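Local coordinates for protein endoglucanase E (Clostridium thermocellum, PDB 2WAO) that cleaves cellulose as an endoglucanase and, through a family 2 carbohydrate esterase domain that binds cello-oligosaccharide in its active site, probably deacetylates plant cell-wall polysaccharides, at residues Lys233-Ile244 with Cys272-Cys283. Numbering follows the deposited sequence. Where two conformers were deposited one is given.
Sequences KTKFVTAYKNLI and CRSYVTEVVNDC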
loop_
_atom_site.group_PDB
_atom_site.type_symbol
_atom_site.label_atom_id
_atom_site.label_comp_id
_atom_site.label_asym_id
_atom_site.label_seq_id
_atom_site.Cartn_x
_atom_site.Cartn_y
_atom_site.Cartn_z
ATOM N N LYS A 233 26.437 -4.385 6.041
ATOM C CA LYS A 233 25.977 -3.325 6.944
ATOM C C LYS A 233 26.108 -1.901 6.373
ATOM O O LYS A 233 25.140 -1.151 6.352
ATOM C CB LYS A 233 26.654 -3.373 8.294
ATOM C CG LYS A 233 26.093 -2.327 9.262
ATOM C CD LYS A 233 26.767 -2.373 10.610
ATOM C CE LYS A 233 26.137 -1.340 11.540
ATOM N NZ LYS A 233 26.651 -1.521 12.932
ATOM N N THR A 234 27.316 -1.524 5.941
ATOM C CA THR A 234 27.495 -0.156 5.441
ATOM C C THR A 234 26.561 0.171 4.267
ATOM O O THR A 234 25.939 1.254 4.239
ATOM C CB THR A 234 28.997 0.117 5.102
ATOM O OG1 THR A 234 29.764 -0.111 6.295
ATOM C CG2 THR A 234 29.183 1.551 4.711
ATOM N N LYS A 235 26.439 -0.780 3.357
ATOM C CA LYS A 235 25.606 -0.676 2.169
ATOM C C LYS A 235 24.129 -0.472 2.558
ATOM O O LYS A 235 23.465 0.451 2.083
ATOM C CB LYS A 235 25.756 -1.932 1.324
ATOM C CG LYS A 235 24.989 -1.889 0.003
ATOM C CD LYS A 235 25.226 -3.139 -0.909
ATOM C CE LYS A 235 24.901 -2.775 -2.368
ATOM N NZ LYS A 235 24.505 -3.938 -3.252
ATOM N N PHE A 236 23.656 -1.332 3.445
ATOM C CA PHE A 236 22.271 -1.269 3.940
ATOM C C PHE A 236 21.939 0.033 4.723
ATOM O O PHE A 236 20.905 0.687 4.461
ATOM C CB PHE A 236 21.930 -2.528 4.765
ATOM C CG PHE A 236 20.480 -2.541 5.245
ATOM C CD1 PHE A 236 19.466 -3.031 4.419
ATOM C CD2 PHE A 236 20.145 -2.001 6.482
ATOM C CE1 PHE A 236 18.130 -3.032 4.839
ATOM C CE2 PHE A 236 18.817 -1.982 6.915
ATOM C CZ PHE A 236 17.815 -2.489 6.104
ATOM N N VAL A 237 22.794 0.383 5.686
ATOM C CA VAL A 237 22.593 1.558 6.482
ATOM C C VAL A 237 22.626 2.801 5.591
ATOM O O VAL A 237 21.775 3.674 5.703
ATOM C CB VAL A 237 23.607 1.631 7.633
ATOM C CG1 VAL A 237 23.570 3.049 8.305
ATOM C CG2 VAL A 237 23.251 0.522 8.688
ATOM N N THR A 238 23.599 2.864 4.685
ATOM C CA THR A 238 23.656 4.027 3.758
ATOM C C THR A 238 22.401 4.124 2.857
ATOM O O THR A 238 21.892 5.204 2.635
ATOM C CB THR A 238 24.989 4.008 2.952
ATOM O OG1 THR A 238 26.086 4.138 3.874
ATOM C CG2 THR A 238 25.050 5.166 1.953
ATOM N N ALA A 239 21.925 2.982 2.365
ATOM C CA ALA A 239 20.762 2.885 1.484
ATOM C C ALA A 239 19.523 3.360 2.256
ATOM O O ALA A 239 18.690 4.086 1.720
ATOM C CB ALA A 239 20.577 1.427 0.952
ATOM N N TYR A 240 19.405 2.917 3.522
ATOM C CA TYR A 240 18.253 3.286 4.330
ATOM C C TYR A 240 18.274 4.795 4.601
ATOM O O TYR A 240 17.269 5.470 4.411
ATOM C CB TYR A 240 18.206 2.444 5.638
ATOM C CG TYR A 240 16.783 2.258 6.186
ATOM C CD1 TYR A 240 16.261 0.987 6.412
ATOM C CD2 TYR A 240 15.959 3.361 6.485
ATOM C CE1 TYR A 240 14.980 0.787 6.893
ATOM C CE2 TYR A 240 14.635 3.165 6.956
ATOM C CZ TYR A 240 14.162 1.891 7.147
ATOM O OH TYR A 240 12.873 1.715 7.633
ATOM N N LYS A 241 19.437 5.322 5.004
ATOM C CA LYS A 241 19.622 6.764 5.178
ATOM C C LYS A 241 19.300 7.560 3.898
ATOM O O LYS A 241 18.660 8.592 3.996
ATOM C CB LYS A 241 21.033 7.093 5.689
ATOM C CG LYS A 241 21.235 6.609 7.113
ATOM C CD LYS A 241 22.649 6.849 7.591
ATOM C CE LYS A 241 22.782 6.582 9.104
ATOM N NZ LYS A 241 24.183 6.835 9.630
ATOM N N ASN A 242 19.716 7.066 2.744
ATOM C CA ASN A 242 19.417 7.708 1.452
ATOM C C ASN A 242 17.913 7.866 1.265
ATOM O O ASN A 242 17.421 8.920 0.835
ATOM C CB ASN A 242 19.937 6.831 0.308
ATOM C CG ASN A 242 21.419 6.989 0.058
ATOM O OD1 ASN A 242 22.049 7.968 0.471
ATOM N ND2 ASN A 242 21.986 6.021 -0.655
ATOM N N LEU A 243 17.183 6.785 1.596
ATOM C CA LEU A 243 15.731 6.757 1.448
ATOM C C LEU A 243 15.077 7.789 2.387
ATOM O O LEU A 243 14.270 8.594 1.936
ATOM C CB LEU A 243 15.151 5.330 1.674
ATOM C CG LEU A 243 13.610 5.297 1.669
ATOM C CD1 LEU A 243 13.047 5.837 0.308
ATOM C CD2 LEU A 243 13.132 3.893 2.039
ATOM N N ILE A 244 15.505 7.819 3.643
ATOM C CA ILE A 244 14.958 8.777 4.615
ATOM C C ILE A 244 15.237 10.222 4.160
ATOM O O ILE A 244 14.356 11.075 4.257
ATOM C CB ILE A 244 15.534 8.511 6.023
ATOM C CG1 ILE A 244 15.024 7.172 6.588
ATOM C CG2 ILE A 244 15.111 9.670 7.008
ATOM C CD1 ILE A 244 15.706 6.736 7.923
ATOM N N CYS A 272 18.902 -6.949 11.016
ATOM C CA CYS A 272 17.986 -5.909 10.519
ATOM C C CYS A 272 17.567 -4.930 11.660
ATOM O O CYS A 272 17.624 -3.698 11.499
ATOM C CB CYS A 272 16.758 -6.523 9.831
ATOM S SG CYS A 272 15.939 -5.278 8.780
ATOM N N ARG A 273 17.184 -5.473 12.817
ATOM C CA ARG A 273 16.861 -4.636 13.954
ATOM C C ARG A 273 18.046 -3.751 14.343
ATOM O O ARG A 273 17.873 -2.560 14.547
ATOM C CB ARG A 273 16.395 -5.483 15.138
ATOM C CG ARG A 273 15.864 -4.664 16.342
ATOM C CD ARG A 273 15.195 -5.613 17.376
ATOM N NE ARG A 273 15.974 -6.812 17.598
ATOM C CZ ARG A 273 15.531 -8.068 17.569
ATOM N NH1 ARG A 273 14.252 -8.376 17.375
ATOM N NH2 ARG A 273 16.405 -9.026 17.774
ATOM N N SER A 274 19.234 -4.344 14.461
ATOM C CA SER A 274 20.416 -3.563 14.814
ATOM C C SER A 274 20.634 -2.413 13.795
ATOM O O SER A 274 20.868 -1.279 14.184
ATOM C CB SER A 274 21.653 -4.490 14.845
ATOM O OG SER A 274 22.801 -3.749 15.221
ATOM N N TYR A 275 20.563 -2.732 12.508
ATOM C CA TYR A 275 20.886 -1.734 11.459
ATOM C C TYR A 275 19.850 -0.598 11.375
ATOM O O TYR A 275 20.238 0.586 11.359
ATOM C CB TYR A 275 21.063 -2.386 10.082
ATOM C CG TYR A 275 22.169 -3.403 9.967
ATOM C CD1 TYR A 275 23.083 -3.635 11.011
ATOM C CD2 TYR A 275 22.279 -4.166 8.807
ATOM C CE1 TYR A 275 24.080 -4.621 10.876
ATOM C CE2 TYR A 275 23.254 -5.150 8.678
ATOM C CZ TYR A 275 24.166 -5.334 9.707
ATOM O OH TYR A 275 25.124 -6.330 9.538
ATOM N N VAL A 276 18.552 -0.948 11.366
ATOM C CA VAL A 276 17.461 0.052 11.291
ATOM C C VAL A 276 17.449 0.911 12.573
ATOM O O VAL A 276 17.227 2.124 12.495
ATOM C CB VAL A 276 16.102 -0.602 10.981
ATOM C CG1 VAL A 276 14.914 0.433 10.977
ATOM C CG2 VAL A 276 16.181 -1.376 9.591
ATOM N N THR A 277 17.688 0.321 13.761
ATOM C CA THR A 277 17.650 1.187 14.940
ATOM C C THR A 277 18.876 2.105 14.906
ATOM O O THR A 277 18.807 3.230 15.405
ATOM C CB THR A 277 17.600 0.400 16.290
ATOM O OG1 THR A 277 18.725 -0.484 16.333
ATOM C CG2 THR A 277 16.284 -0.400 16.445
ATOM N N GLU A 278 19.988 1.641 14.323
ATOM C CA GLU A 278 21.177 2.509 14.170
ATOM C C GLU A 278 20.829 3.700 13.262
ATOM O O GLU A 278 21.165 4.852 13.560
ATOM C CB GLU A 278 22.376 1.723 13.637
ATOM C CG GLU A 278 23.640 2.564 13.485
ATOM C CD GLU A 278 24.886 1.701 13.226
ATOM O OE1 GLU A 278 25.144 0.731 14.011
ATOM O OE2 GLU A 278 25.578 1.993 12.203
ATOM N N VAL A 279 20.135 3.408 12.173
ATOM C CA VAL A 279 19.660 4.452 11.251
ATOM C C VAL A 279 18.812 5.490 11.985
ATOM O O VAL A 279 19.065 6.708 11.877
ATOM C CB VAL A 279 18.921 3.828 10.022
ATOM C CG1 VAL A 279 18.204 4.917 9.258
ATOM C CG2 VAL A 279 19.917 3.060 9.112
ATOM N N VAL A 280 17.821 5.039 12.772
ATOM C CA VAL A 280 16.935 5.952 13.467
ATOM C C VAL A 280 17.708 6.786 14.504
ATOM O O VAL A 280 17.561 8.010 14.562
ATOM C CB VAL A 280 15.721 5.204 14.140
ATOM C CG1 VAL A 280 14.962 6.113 15.029
ATOM C CG2 VAL A 280 14.792 4.584 13.085
ATOM N N ASN A 281 18.497 6.120 15.333
ATOM C CA ASN A 281 19.319 6.827 16.314
ATOM C C ASN A 281 20.275 7.857 15.668
ATOM O O ASN A 281 20.433 8.915 16.223
ATOM C CB ASN A 281 20.100 5.840 17.191
ATOM C CG ASN A 281 19.198 5.110 18.181
ATOM O OD1 ASN A 281 19.380 3.926 18.435
ATOM N ND2 ASN A 281 18.255 5.812 18.744
ATOM N N ASP A 282 20.887 7.529 14.530
ATOM C CA ASP A 282 21.766 8.474 13.813
ATOM C C ASP A 282 20.954 9.662 13.283
ATOM O O ASP A 282 21.387 10.814 13.391
ATOM C CB ASP A 282 22.444 7.804 12.600
ATOM C CG ASP A 282 23.580 6.852 12.988
ATOM O OD1 ASP A 282 23.847 6.701 14.210
ATOM O OD2 ASP A 282 24.207 6.260 12.059
ATOM N N CYS A 283 19.793 9.408 12.690
ATOM C CA CYS A 283 18.942 10.540 12.239
ATOM C C CYS A 283 18.606 11.435 13.417
ATOM O O CYS A 283 18.656 12.661 13.299
ATOM C CB CYS A 283 17.635 10.089 11.541
ATOM S SG CYS A 283 17.943 9.278 9.923
#
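K233 lies across one face of the Y275 ring, its CG standing over the face 3.6 Å from the ring centroid, a CH-pi contact. With CG anti to the backbone N (chi1 -176°) and every later torsion extended, the lysine runs over the ring and brings NZ 2.9 Å from OE1 of E278, on the syn side of the carboxylate and 22° out of its plane. A long aliphatic chain with a charged end suits this place, for it serves the aromatic face and the acid one turn on. F236 comes to the edge of Y275 instead, while its own edge meets V276 CG2; that methyl also touches the Y240 ring, 3.7 Å from Y240 CE1. V279 is the knob of the interface, set among V237, Y240, K241 and I244. Its branches divide the work: CG2 lies 3.7 Å from V237 CG1, and CG1 presses to 3.4 Å from I244 CD1, tighter than usual carbon packing. A compact beta-branched residue fits such a hole. I244 CD1 also reaches the sulfur of C283. Farther along, K241, extended beyond CG, sets NZ 2.5 Å from D282 OD2, a salt bridge so short that its exact length is doubtful, and D282 OD1 turns to R285. The axes of 233-244 and 272-283 come within 9.6 Å and cross at -45°, both in the SGNH-hydrolase domain, and Y240, I244 and V276 continue inward onto strand 255-260 of its parallel sheet. Apolar packing thus faces the sheet, whereas two lysine-carboxylate pairs lie on the outward, partly exposed side of the helix pair, and each acid would probably favour the charged form of its lysine.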